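Local coordinates for protein Crov588 (Cafeteriavirus, PDB 6NYR) that is of unknown function but folds as a long leucine-rich-repeat solenoid of FNIP repeats curved into a nearly closed ring, at residues Leu231-Phe236 / Leu253-Phe258. Residues are numbered along the deposited sequence; the frame is centred on the assembly and turned at random.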
ATOM      1  N   LEU A 231      24.450 -13.554  15.595  1.00 54.94           N
ATOM      2  CA  LEU A 231      23.513 -12.463  15.370  1.00 53.11           C
ATOM      3  C   LEU A 231      23.800 -11.759  14.049  1.00 54.06           C
ATOM      4  O   LEU A 231      24.934 -11.351  13.780  1.00 57.66           O
ATOM      5  CB  LEU A 231      23.593 -11.463  16.523  1.00 52.50           C
ATOM      6  CG  LEU A 231      22.323 -10.657  16.786  1.00 53.33           C
ATOM      7  CD1 LEU A 231      21.240 -11.574  17.361  1.00 53.22           C
ATOM      8  CD2 LEU A 231      22.590  -9.478  17.706  1.00 53.44           C
ATOM      9  N   THR A 232      22.758 -11.605  13.231  1.00 50.39           N
ATOM     10  CA  THR A 232      22.842 -10.811  12.016  1.00 51.81           C
ATOM     11  C   THR A 232      21.975  -9.560  12.046  1.00 49.86           C
ATOM     12  O   THR A 232      22.277  -8.604  11.325  1.00 47.18           O
ATOM     13  CB  THR A 232      22.429 -11.655  10.800  1.00 54.11           C
ATOM     14  OG1 THR A 232      21.028 -11.955  10.874  1.00 54.21           O
ATOM     15  CG2 THR A 232      23.221 -12.952  10.769  1.00 56.09           C
ATOM     16  N   TYR A 233      20.919  -9.543  12.856  1.00 50.63           N
ATOM     17  CA  TYR A 233      19.947  -8.461  12.899  1.00 49.52           C
ATOM     18  C   TYR A 233      19.827  -7.976  14.335  1.00 50.17           C
ATOM     19  O   TYR A 233      19.594  -8.780  15.246  1.00 49.50           O
ATOM     20  CB  TYR A 233      18.583  -8.932  12.367  1.00 47.57           C
ATOM     21  CG  TYR A 233      17.514  -7.861  12.353  1.00 49.82           C
ATOM     22  CD1 TYR A 233      16.862  -7.492  13.520  1.00 48.02           C
ATOM     23  CD2 TYR A 233      17.148  -7.223  11.172  1.00 49.02           C
ATOM     24  CE1 TYR A 233      15.885  -6.517  13.521  1.00 47.54           C
ATOM     25  CE2 TYR A 233      16.170  -6.248  11.164  1.00 48.60           C
ATOM     26  CZ  TYR A 233      15.539  -5.898  12.343  1.00 49.80           C
ATOM     27  OH  TYR A 233      14.562  -4.927  12.350  1.00 47.02           O
ATOM     28  N   LEU A 234      20.004  -6.669  14.538  1.00 48.81           N
ATOM     29  CA  LEU A 234      19.891  -6.060  15.862  1.00 48.90           C
ATOM     30  C   LEU A 234      19.124  -4.752  15.743  1.00 47.45           C
ATOM     31  O   LEU A 234      19.566  -3.836  15.041  1.00 47.83           O
ATOM     32  CB  LEU A 234      21.277  -5.821  16.476  1.00 46.83           C
ATOM     33  CG  LEU A 234      21.347  -5.182  17.860  1.00 48.07           C
ATOM     34  CD1 LEU A 234      20.612  -6.026  18.884  1.00 47.93           C
ATOM     35  CD2 LEU A 234      22.797  -4.978  18.278  1.00 49.19           C
ATOM     36  N   GLU A 235      17.986  -4.666  16.431  1.00 44.43           N
ATOM     37  CA  GLU A 235      17.144  -3.475  16.421  1.00 46.05           C
ATOM     38  C   GLU A 235      16.884  -3.027  17.850  1.00 45.17           C
ATOM     39  O   GLU A 235      16.275  -3.766  18.632  1.00 48.96           O
ATOM     40  CB  GLU A 235      15.816  -3.742  15.705  1.00 45.09           C
ATOM     41  CG  GLU A 235      14.821  -2.592  15.815  1.00 45.42           C
ATOM     42  CD  GLU A 235      13.495  -2.888  15.136  1.00 44.88           C
ATOM     43  OE1 GLU A 235      13.439  -3.840  14.333  1.00 47.60           O
ATOM     44  OE2 GLU A 235      12.515  -2.161  15.401  1.00 44.41           O
ATOM     45  N   PHE A 236      17.331  -1.818  18.185  1.00 40.55           N
ATOM     46  CA  PHE A 236      17.075  -1.256  19.502  1.00 43.38           C
ATOM     47  C   PHE A 236      15.736  -0.521  19.532  1.00 43.12           C
ATOM     48  O   PHE A 236      15.146  -0.197  18.500  1.00 40.52           O
ATOM     49  CB  PHE A 236      18.189  -0.293  19.934  1.00 40.25           C
ATOM     50  CG  PHE A 236      19.490  -0.969  20.225  1.00 43.87           C
ATOM     51  CD1 PHE A 236      19.641  -1.739  21.359  1.00 44.39           C
ATOM     52  CD2 PHE A 236      20.567  -0.828  19.367  1.00 45.93           C
ATOM     53  CE1 PHE A 236      20.835  -2.373  21.627  1.00 46.64           C
ATOM     54  CE2 PHE A 236      21.765  -1.453  19.631  1.00 46.29           C
ATOM     55  CZ  PHE A 236      21.899  -2.227  20.763  1.00 46.38           C
ATOM     56  N   LEU A 253      27.149  -9.357  12.254  1.00 57.62           N
ATOM     57  CA  LEU A 253      25.994  -8.473  12.135  1.00 55.34           C
ATOM     58  C   LEU A 253      25.921  -7.838  10.750  1.00 52.56           C
ATOM     59  O   LEU A 253      26.911  -7.295  10.249  1.00 51.00           O
ATOM     60  CB  LEU A 253      26.072  -7.393  13.211  1.00 55.14           C
ATOM     61  CG  LEU A 253      24.788  -6.706  13.667  1.00 52.86           C
ATOM     62  CD1 LEU A 253      23.802  -7.671  14.268  1.00 50.69           C
ATOM     63  CD2 LEU A 253      25.156  -5.602  14.674  1.00 53.88           C
ATOM     64  N   THR A 254      24.737  -7.900  10.137  1.00 50.23           N
ATOM     65  CA  THR A 254      24.502  -7.267   8.847  1.00 50.61           C
ATOM     66  C   THR A 254      23.513  -6.110   8.891  1.00 49.54           C
ATOM     67  O   THR A 254      23.624  -5.200   8.069  1.00 50.73           O
ATOM     68  CB  THR A 254      23.988  -8.300   7.833  1.00 53.09           C
ATOM     69  OG1 THR A 254      22.765  -8.880   8.308  1.00 54.40           O
ATOM     70  CG2 THR A 254      25.021  -9.399   7.619  1.00 56.78           C
ATOM     71  N   TYR A 255      22.545  -6.130   9.806  1.00 48.05           N
ATOM     72  CA  TYR A 255      21.564  -5.061   9.947  1.00 50.28           C
ATOM     73  C   TYR A 255      21.623  -4.502  11.364  1.00 51.80           C
ATOM     74  O   TYR A 255      21.519  -5.258  12.337  1.00 50.70           O
ATOM     75  CB  TYR A 255      20.141  -5.563   9.657  1.00 52.88           C
ATOM     76  CG  TYR A 255      19.821  -5.789   8.194  1.00 59.87           C
ATOM     77  CD1 TYR A 255      20.550  -6.696   7.437  1.00 60.28           C
ATOM     78  CD2 TYR A 255      18.774  -5.113   7.576  1.00 60.56           C
ATOM     79  CE1 TYR A 255      20.259  -6.911   6.104  1.00 60.82           C
ATOM     80  CE2 TYR A 255      18.475  -5.324   6.243  1.00 61.12           C
ATOM     81  CZ  TYR A 255      19.221  -6.225   5.510  1.00 63.10           C
ATOM     82  OH  TYR A 255      18.925  -6.436   4.183  1.00 66.08           O
ATOM     83  N   LEU A 256      21.765  -3.180  11.480  1.00 50.09           N
ATOM     84  CA  LEU A 256      21.801  -2.497  12.770  1.00 48.50           C
ATOM     85  C   LEU A 256      20.856  -1.307  12.723  1.00 46.58           C
ATOM     86  O   LEU A 256      21.005  -0.429  11.866  1.00 47.08           O
ATOM     87  CB  LEU A 256      23.220  -2.029  13.111  1.00 47.22           C
ATOM     88  CG  LEU A 256      23.383  -1.179  14.372  1.00 45.94           C
ATOM     89  CD1 LEU A 256      23.149  -2.019  15.626  1.00 43.15           C
ATOM     90  CD2 LEU A 256      24.748  -0.503  14.430  1.00 44.78           C
ATOM     91  N   GLU A 257      19.884  -1.277  13.630  1.00 45.99           N
ATOM     92  CA  GLU A 257      18.950  -0.162  13.709  1.00 48.77           C
ATOM     93  C   GLU A 257      18.904   0.368  15.135  1.00 47.55           C
ATOM     94  O   GLU A 257      18.660  -0.392  16.078  1.00 44.30           O
ATOM     95  CB  GLU A 257      17.540  -0.570  13.266  1.00 48.13           C
ATOM     96  CG  GLU A 257      16.501   0.531  13.437  1.00 49.30           C
ATOM     97  CD  GLU A 257      15.191   0.222  12.731  1.00 50.00           C
ATOM     98  OE1 GLU A 257      15.088  -0.856  12.111  1.00 52.35           O
ATOM     99  OE2 GLU A 257      14.275   1.068  12.776  1.00 50.54           O
ATOM    100  N   PHE A 258      19.136   1.669  15.286  1.00 46.47           N
ATOM    101  CA  PHE A 258      18.961   2.335  16.565  1.00 45.14           C
ATOM    102  C   PHE A 258      17.562   2.936  16.652  1.00 44.32           C
ATOM    103  O   PHE A 258      16.918   3.223  15.640  1.00 44.19           O
ATOM    104  CB  PHE A 258      20.001   3.439  16.757  1.00 46.41           C
ATOM    105  CG  PHE A 258      21.408   2.935  16.865  1.00 46.98           C
ATOM    106  CD1 PHE A 258      21.872   2.380  18.044  1.00 46.22           C
ATOM    107  CD2 PHE A 258      22.269   3.030  15.788  1.00 46.11           C
ATOM    108  CE1 PHE A 258      23.169   1.918  18.143  1.00 46.66           C
ATOM    109  CE2 PHE A 258      23.570   2.570  15.879  1.00 48.06           C
ATOM    110  CZ  PHE A 258      24.021   2.014  17.061  1.00 47.80           C
TER
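Successive turns of a leucine-rich-repeat solenoid meet through their parallel strands, 233-235 and 255-257, one 22-residue step apart. The backbone ladder is regular: Leu234 N gives to Tyr255 O, Leu234 O receives Glu257 N, and Phe236 N reaches Glu257 O almost straight, at 172°. Where the ladder begins, Thr232 O accepts two amides, Tyr255 N nearly along the C=O axis and Thr254 N on an in-plane lone pair at 2.8 Å. Threonine suits this bend because its hydroxyl can also engage the preceding turn: Thr232 OG1 is hydrogen-bonded to Thr210 O.

On the buried face, leucines repeat side by side, all with CG anti to the backbone N. Leu253 CD1 presses against the carbonyl group of Thr232, 3.4 Å from its C atom, and also meets Leu234 CB, while Leu234 CD2 rests on Leu256 CD1; such branched, compact chains fill the interior between turns. Phe236 and Phe258 run alongside, their planes 13° apart but slid so that the rings barely overlap. Each also stacks within its own turn, on Phe240 and Phe262 respectively.

The other face carries Tyr233, Tyr255 and the two glutamates, polar-ended chains fitted to its greater exposure. CG lies anti to the backbone N in Tyr233 but to the carbonyl carbon in Tyr255, whose ring therefore departs from Tyr233 and stacks on His277. Both glutamate chains are extended, laying their carboxylates one over the other with OE1 atoms 4.1 Å apart. These close like charges would tend to raise the pair's proton affinity, partly offset at Glu235, where Tyr233 OH donates to OE1 at 2.5 Å, 26° above the carboxylate plane.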